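PDB 5KF4: collagen alpha-1(XX) chain from Homo sapiens, which probably serves as a structural collagen of the extracellular matrix, represented here by its second fibronectin type III domain. Local coordinates for residues A[69-72]-A[73-76]. Numbering follows the deposited sequence.
Sequences NLAS and RTEY
One face of the Tyr76 ring carries Leu70, whose CD2 sits 4.0 Å from the ring centroid in a CH-pi contact, over the face but offset toward the rim at CZ; at the ring's edge and in its plane lies Ala71 O, 3.8 Å from CE2. The hydrogen bond from Ala71 N to Tyr76 OH makes this a tyrosine corner, the hallmark of the E-F loop in fibronectin type III domains, where the chain crosses from strand 64-67 in one sheet to strand 75-84 in the other; the Leu70 packing accompanies it. The N-H of Ala71, five residues before the tyrosine, reaches the Tyr76 OH at 2.9 Å and 154°. With CG opposite its carbonyl carbon (chi1 -73°), Tyr76 carries its ring back toward Leu70 and Ala71. A phenylalanine here would probably keep the Leu70 packing but leave Ala71 N without its mate, setting the loop freer to shift.

Farther round the bend, Arg73 takes a left-handed backbone conformation, and Ser72 OG stands over one face of its guanidinium without a hydrogen bond. Thr98 OG1 joins Ala71 O and Thr74 N, tying the turn to the chain beyond strand 87-97. Thr74 turns its hydroxyl back into the bend: OG1, 3.5 Å from Ala71 CB, donates to Ser72 O at 2.6 Å, approaching from above the carbonyl plane, 58° out of it.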
ATOM      1  N   ASN A  69      -1.910 -14.089   1.984  1.00 25.75           N
ATOM      2  CA  ASN A  69      -1.995 -14.973   0.826  1.00 22.24           C
ATOM      3  C   ASN A  69      -0.982 -14.616  -0.257  1.00  9.25           C
ATOM      4  O   ASN A  69      -1.272 -14.709  -1.448  1.00 14.94           O
ATOM      5  CB  ASN A  69      -3.412 -14.955   0.250  1.00 38.88           C
ATOM      6  CG  ASN A  69      -4.453 -15.384   1.263  1.00 37.60           C
ATOM      7  OD1 ASN A  69      -4.503 -16.545   1.666  1.00 33.53           O
ATOM      8  ND2 ASN A  69      -5.289 -14.442   1.684  1.00 34.57           N
ATOM      9  N   LEU A  70       0.211 -14.210   0.166  1.00  8.19           N
ATOM     10  CA  LEU A  70       1.279 -13.867  -0.764  1.00  7.94           C
ATOM     11  C   LEU A  70       2.089 -15.106  -1.135  1.00 23.01           C
ATOM     12  O   LEU A  70       2.198 -16.044  -0.348  1.00 18.37           O
ATOM     13  CB  LEU A  70       2.199 -12.805  -0.159  1.00  8.82           C
ATOM     14  CG  LEU A  70       1.542 -11.461   0.161  1.00 23.37           C
ATOM     15  CD1 LEU A  70       2.505 -10.556   0.915  1.00  7.50           C
ATOM     16  CD2 LEU A  70       1.038 -10.795  -1.106  1.00 16.04           C
ATOM     17  N   ALA A  71       2.631 -15.121  -2.347  1.00 21.22           N
ATOM     18  CA  ALA A  71       3.509 -16.204  -2.767  1.00 14.60           C
ATOM     19  C   ALA A  71       4.879 -16.068  -2.118  1.00 25.22           C
ATOM     20  O   ALA A  71       5.388 -14.962  -1.948  1.00 33.45           O
ATOM     21  CB  ALA A  71       3.644 -16.227  -4.279  1.00  8.32           C
ATOM     22  N   SER A  72       5.472 -17.205  -1.771  1.00 16.23           N
ATOM     23  CA  SER A  72       6.772 -17.238  -1.109  1.00 20.50           C
ATOM     24  C   SER A  72       7.912 -16.913  -2.071  1.00 21.08           C
ATOM     25  O   SER A  72       7.747 -17.005  -3.287  1.00 16.78           O
ATOM     26  CB  SER A  72       7.006 -18.609  -0.470  1.00 25.52           C
ATOM     27  OG  SER A  72       7.285 -19.583  -1.461  1.00 31.02           O
ATOM     28  N   ARG A  73       9.053 -16.512  -1.515  1.00 25.54           N
ATOM     29  CA  ARG A  73      10.254 -16.207  -2.294  1.00 27.49           C
ATOM     30  C   ARG A  73       9.969 -15.206  -3.402  1.00 28.60           C
ATOM     31  O   ARG A  73      10.523 -15.311  -4.495  1.00 46.34           O
ATOM     32  CB  ARG A  73      10.850 -17.479  -2.907  1.00 35.78           C
ATOM     33  CG  ARG A  73      10.845 -18.697  -2.001  1.00 36.61           C
ATOM     34  CD  ARG A  73      11.569 -19.869  -2.652  1.00 35.74           C
ATOM     35  NE  ARG A  73      10.856 -20.380  -3.821  1.00 36.32           N
ATOM     36  CZ  ARG A  73       9.843 -21.242  -3.769  1.00 33.86           C
ATOM     37  NH1 ARG A  73       9.418 -21.701  -2.601  1.00 22.53           N
ATOM     38  NH2 ARG A  73       9.255 -21.647  -4.890  1.00 32.58           N
ATOM     39  N   THR A  74       9.106 -14.237  -3.122  1.00 15.54           N
ATOM     40  CA  THR A  74       8.621 -13.344  -4.163  1.00 10.68           C
ATOM     41  C   THR A  74       8.797 -11.880  -3.782  1.00  9.72           C
ATOM     42  O   THR A  74       8.538 -11.488  -2.649  1.00 18.47           O
ATOM     43  CB  THR A  74       7.132 -13.609  -4.471  1.00 14.92           C
ATOM     44  OG1 THR A  74       6.931 -15.010  -4.697  1.00 16.05           O
ATOM     45  CG2 THR A  74       6.687 -12.825  -5.698  1.00  7.54           C
ATOM     46  N   GLU A  75       9.237 -11.077  -4.744  1.00 16.96           N
ATOM     47  CA  GLU A  75       9.383  -9.646  -4.540  1.00 16.63           C
ATOM     48  C   GLU A  75       8.092  -8.929  -4.908  1.00 19.49           C
ATOM     49  O   GLU A  75       7.538  -9.133  -5.990  1.00 17.34           O
ATOM     50  CB  GLU A  75      10.540  -9.091  -5.368  1.00 26.77           C
ATOM     51  CG  GLU A  75      10.796  -7.612  -5.147  1.00 37.19           C
ATOM     52  CD  GLU A  75      12.084  -7.135  -5.786  1.00 39.87           C
ATOM     53  OE1 GLU A  75      12.402  -7.594  -6.901  1.00 40.90           O
ATOM     54  OE2 GLU A  75      12.773  -6.294  -5.176  1.00 44.29           O
ATOM     55  N   TYR A  76       7.608  -8.100  -3.992  1.00 26.51           N
ATOM     56  CA  TYR A  76       6.406  -7.317  -4.233  1.00 21.71           C
ATOM     57  C   TYR A  76       6.650  -5.814  -4.202  1.00 26.92           C
ATOM     58  O   TYR A  76       7.399  -5.316  -3.366  1.00 28.78           O
ATOM     59  CB  TYR A  76       5.323  -7.672  -3.208  1.00 17.98           C
ATOM     60  CG  TYR A  76       4.681  -9.023  -3.422  1.00 18.90           C
ATOM     61  CD1 TYR A  76       3.610  -9.170  -4.293  1.00 12.63           C
ATOM     62  CD2 TYR A  76       5.137 -10.150  -2.753  1.00 14.16           C
ATOM     63  CE1 TYR A  76       3.014 -10.393  -4.492  1.00  7.53           C
ATOM     64  CE2 TYR A  76       4.544 -11.381  -2.950  1.00  8.85           C
ATOM     65  CZ  TYR A  76       3.485 -11.495  -3.820  1.00 16.30           C
ATOM     66  OH  TYR A  76       2.888 -12.717  -4.025  1.00 29.63           O
TER